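Local coordinates for Alr4995 protein (Nostoc sp., PDB 6LRF) that acts as a bifunctional enzyme, an arginine dihydrolase that yields ornithine and an ornithine cyclodeaminase that probably turns it into proline, at residues F188-Y191 with S192-I196; G496-V499 with I500-G504. All coordinates share one frame; numbering follows the deposited sequence.

Contact 1. Residues F188-Y191 with S192-I196; sequences FDSY and SNRLI
F188 lays its CB against CB of S192, 3.7 Å away, while the CD1 methyl of I196 lies over one face of the F188 ring, toward its rim and 4.3 Å from F188 CD1. Next along the chain, D189 is the N-cap of the helix that runs from S190. With chi1 at 70° its carboxylate folds back over the first turn, and OD1 takes two bonds from S192: one from S192 OG at 2.6 Å, met from above the carboxylate plane, and one from S192 N at 2.7 Å, which enters from the other face. S192 OG is held again from outside, by R160 N of strand 155-160. N193 ND2 leans only weakly on D189 O and has its better partner in P185 O. Farther along the turn, R194 and Y191 run side by side with planes 60° apart; NH2 of R194 comes within 3.4 Å of Y191 CD1 and makes a weak bond to S190 OG, while its NH1 forms a salt bridge with E341. Two separate pairings result: the D189 carboxylate caps the helix N-terminus, where the first-turn amides would probably steady its charge, and E341 meets the charge of R194.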
loop_
_atom_site.group_PDB
_atom_site.type_symbol
_atom_site.label_atom_id
_atom_site.label_comp_id
_atom_site.label_asym_id
_atom_site.label_seq_id
_atom_site.Cartn_x
_atom_site.Cartn_y
_atom_site.Cartn_z
ATOM N N PHE B 188 16.179 24.657 18.051
ATOM C CA PHE B 188 17.154 25.113 17.056
ATOM C C PHE B 188 17.383 24.131 15.899
ATOM O O PHE B 188 17.178 22.926 16.053
ATOM C CB PHE B 188 18.480 25.401 17.752
ATOM C CG PHE B 188 18.371 26.434 18.842
ATOM C CD1 PHE B 188 18.131 26.054 20.154
ATOM C CD2 PHE B 188 18.478 27.783 18.544
ATOM C CE1 PHE B 188 18.027 26.998 21.159
ATOM C CE2 PHE B 188 18.373 28.732 19.543
ATOM C CZ PHE B 188 18.148 28.340 20.851
ATOM N N ASP B 189 17.813 24.634 14.744
ATOM C CA ASP B 189 18.135 23.731 13.637
ATOM C C ASP B 189 19.451 23.001 13.934
ATOM O O ASP B 189 20.101 23.256 14.955
ATOM C CB ASP B 189 18.188 24.495 12.295
ATOM C CG ASP B 189 19.392 25.436 12.168
ATOM O OD1 ASP B 189 20.189 25.566 13.131
ATOM O OD2 ASP B 189 19.538 26.065 11.085
ATOM N N SER B 190 19.857 22.104 13.046
ATOM C CA SER B 190 21.057 21.316 13.289
ATOM C C SER B 190 22.321 22.189 13.305
ATOM O O SER B 190 23.204 22.009 14.151
ATOM C CB SER B 190 21.187 20.219 12.230
ATOM O OG SER B 190 21.711 20.757 11.024
ATOM N N TYR B 191 22.412 23.125 12.363
ATOM C CA TYR B 191 23.536 24.065 12.326
ATOM C C TYR B 191 23.719 24.779 13.679
ATOM O O TYR B 191 24.828 24.908 14.168
ATOM C CB TYR B 191 23.349 25.105 11.207
ATOM C CG TYR B 191 23.231 24.506 9.810
ATOM C CD1 TYR B 191 24.348 23.970 9.158
ATOM C CD2 TYR B 191 22.007 24.478 9.137
ATOM C CE1 TYR B 191 24.250 23.420 7.881
ATOM C CE2 TYR B 191 21.902 23.933 7.859
ATOM C CZ TYR B 191 23.027 23.406 7.238
ATOM O OH TYR B 191 22.929 22.859 5.971
ATOM N N SER B 192 22.621 25.220 14.278
ATOM C CA SER B 192 22.687 26.015 15.501
ATOM C C SER B 192 23.097 25.173 16.705
ATOM O O SER B 192 23.888 25.623 17.551
ATOM C CB SER B 192 21.344 26.697 15.753
ATOM O OG SER B 192 21.038 27.541 14.652
ATOM N N ASN B 193 22.569 23.951 16.768
ATOM C CA ASN B 193 22.955 22.993 17.804
ATOM C C ASN B 193 24.429 22.619 17.725
ATOM O O ASN B 193 25.114 22.493 18.746
ATOM C CB ASN B 193 22.083 21.743 17.713
ATOM C CG ASN B 193 20.785 21.884 18.499
ATOM O OD1 ASN B 193 20.804 22.198 19.692
ATOM N ND2 ASN B 193 19.656 21.671 17.835
ATOM N N ARG B 194 24.929 22.457 16.509
ATOM C CA ARG B 194 26.349 22.185 16.337
ATOM C C ARG B 194 27.153 23.351 16.943
ATOM O O ARG B 194 28.142 23.132 17.649
ATOM C CB ARG B 194 26.682 21.993 14.850
ATOM C CG ARG B 194 27.441 20.715 14.478
ATOM C CD ARG B 194 27.638 20.606 12.936
ATOM N NE ARG B 194 26.351 20.487 12.253
ATOM C CZ ARG B 194 26.063 21.021 11.063
ATOM N NH1 ARG B 194 26.979 21.726 10.407
ATOM N NH2 ARG B 194 24.847 20.859 10.530
ATOM N N LEU B 195 26.713 24.588 16.686
ATOM C CA LEU B 195 27.451 25.768 17.153
ATOM C C LEU B 195 27.475 25.839 18.672
ATOM O O LEU B 195 28.506 26.151 19.265
ATOM C CB LEU B 195 26.846 27.052 16.590
ATOM C CG LEU B 195 27.508 28.382 17.002
ATOM C CD1 LEU B 195 29.003 28.413 16.648
ATOM C CD2 LEU B 195 26.778 29.552 16.338
ATOM N N ILE B 196 26.328 25.562 19.287
ATOM C CA ILE B 196 26.188 25.569 20.738
ATOM C C ILE B 196 27.131 24.556 21.361
ATOM O O ILE B 196 27.789 24.809 22.385
ATOM C CB ILE B 196 24.740 25.247 21.156
ATOM C CG1 ILE B 196 23.811 26.408 20.784
ATOM C CG2 ILE B 196 24.662 24.962 22.635
ATOM C CD1 ILE B 196 22.333 26.094 20.967
#

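Contact 2. Residues G496-V499 with I500-G504; sequences GPVV and IHTGG
The imidazole of H501 lies with one face over the carbonyl of P497, whose O sits 3.6 Å above the ring plane and toward its rim; CE1 approaches CB of the proline at 4.0 Å. H529 of helix 524-536 also meets this imidazole, with the two ring planes nearly perpendicular. H501 N reaches the same P497 O in the carbonyl plane at 3.1 Å, so this oxygen accepts the histidine's amide while the ring lies over it without bonding to it. An alanine in place of H501 would keep that amide bond but would probably strip the cover from the P497 carbonyl and leave the H529 ring without its aromatic neighbour. One step on, V498 O is gripped twice by T502: chi1 at 56° sets OG1 between the backbone N and the carbonyl carbon, and from there it donates to V498 O at 2.8 Å beside the amide of the same residue. This leaves CG2 of T502 to touch V498 CG1 at 3.8 Å. The helix ends in a Schellman motif, G503 at positive phi and G504 N returning weakly to V499 O at 2.8 Å. The short helix follows strand 491-495 of the parallel sheet, and G496 bonds through its backbone to L633 of strand 629-633. Helix 524-536 takes P497 and I500, while helix 680-694 receives V498, V499 and T502.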
loop_
_atom_site.group_PDB
_atom_site.type_symbol
_atom_site.label_atom_id
_atom_site.label_comp_id
_atom_site.label_asym_id
_atom_site.label_seq_id
_atom_site.Cartn_x
_atom_site.Cartn_y
_atom_site.Cartn_z
ATOM N N GLY B 496 18.877 -1.480 8.429
ATOM C CA GLY B 496 19.008 -0.614 7.271
ATOM C C GLY B 496 18.780 0.841 7.643
ATOM O O GLY B 496 18.349 1.133 8.764
ATOM N N PRO B 497 19.049 1.763 6.702
ATOM C CA PRO B 497 19.014 3.222 6.943
ATOM C C PRO B 497 17.691 3.727 7.514
ATOM O O PRO B 497 17.694 4.690 8.272
ATOM C CB PRO B 497 19.247 3.819 5.551
ATOM C CG PRO B 497 19.937 2.773 4.801
ATOM C CD PRO B 497 19.414 1.453 5.312
ATOM N N VAL B 498 16.583 3.072 7.185
ATOM C CA VAL B 498 15.285 3.490 7.706
ATOM C C VAL B 498 15.259 3.468 9.239
ATOM O O VAL B 498 14.468 4.176 9.870
ATOM C CB VAL B 498 14.165 2.616 7.102
ATOM C CG1 VAL B 498 12.858 2.825 7.819
ATOM C CG2 VAL B 498 14.012 2.964 5.635
ATOM N N VAL B 499 16.158 2.698 9.846
ATOM C CA VAL B 499 16.322 2.757 11.295
ATOM C C VAL B 499 16.724 4.176 11.749
ATOM O O VAL B 499 16.190 4.710 12.726
ATOM C CB VAL B 499 17.379 1.753 11.793
ATOM C CG1 VAL B 499 17.649 1.948 13.300
ATOM C CG2 VAL B 499 16.942 0.320 11.496
ATOM N N ILE B 500 17.672 4.782 11.037
ATOM C CA ILE B 500 18.129 6.129 11.371
ATOM C C ILE B 500 17.039 7.153 11.074
ATOM O O ILE B 500 16.698 7.970 11.917
ATOM C CB ILE B 500 19.399 6.491 10.583
ATOM C CG1 ILE B 500 20.476 5.436 10.832
ATOM C CG2 ILE B 500 19.892 7.847 10.987
ATOM C CD1 ILE B 500 20.747 5.224 12.322
ATOM N N HIS B 501 16.484 7.081 9.870
ATOM C CA HIS B 501 15.431 7.997 9.429
ATOM C C HIS B 501 14.213 8.093 10.349
ATOM O O HIS B 501 13.598 9.154 10.449
ATOM C CB HIS B 501 14.969 7.592 8.037
ATOM C CG HIS B 501 16.058 7.645 7.017
ATOM N ND1 HIS B 501 16.029 6.913 5.848
ATOM C CD2 HIS B 501 17.225 8.333 7.003
ATOM C CE1 HIS B 501 17.124 7.161 5.149
ATOM N NE2 HIS B 501 17.865 8.020 5.828
ATOM N N THR B 502 13.857 6.999 11.017
ATOM C CA THR B 502 12.638 6.987 11.815
ATOM C C THR B 502 12.946 7.337 13.260
ATOM O O THR B 502 12.080 7.293 14.129
ATOM C CB THR B 502 11.944 5.615 11.748
ATOM O OG1 THR B 502 12.867 4.604 12.165
ATOM C CG2 THR B 502 11.515 5.318 10.336
ATOM N N GLY B 503 14.198 7.679 13.518
ATOM C CA GLY B 503 14.603 8.009 14.866
ATOM C C GLY B 503 14.871 6.797 15.724
ATOM O O GLY B 503 14.988 6.904 16.950
ATOM N N GLY B 504 14.988 5.635 15.091
ATOM C CA GLY B 504 15.293 4.424 15.828
ATOM C C GLY B 504 16.742 4.356 16.285
ATOM O O GLY B 504 17.082 3.548 17.145
#

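Contact 1 comes first in the chain, in the dimethylarginine dimethylhydrolase-like (GME) region, on helix 190-199 between strands 181-183 and 205-207. Contact 2 follows some three hundred residues later in the Rossmann-type region, just after the first strand of its parallel sheet. Their centres are 21 Å apart and their nearest atoms about 13 Å, so they do not touch. Helix 524-536, which packs beside contact 2, ends close to contact 1, where M536 O takes a weak bond from R194. The two contacts lie in different family regions whose structures come close here, consistent with a bifunctional enzyme built from several parts.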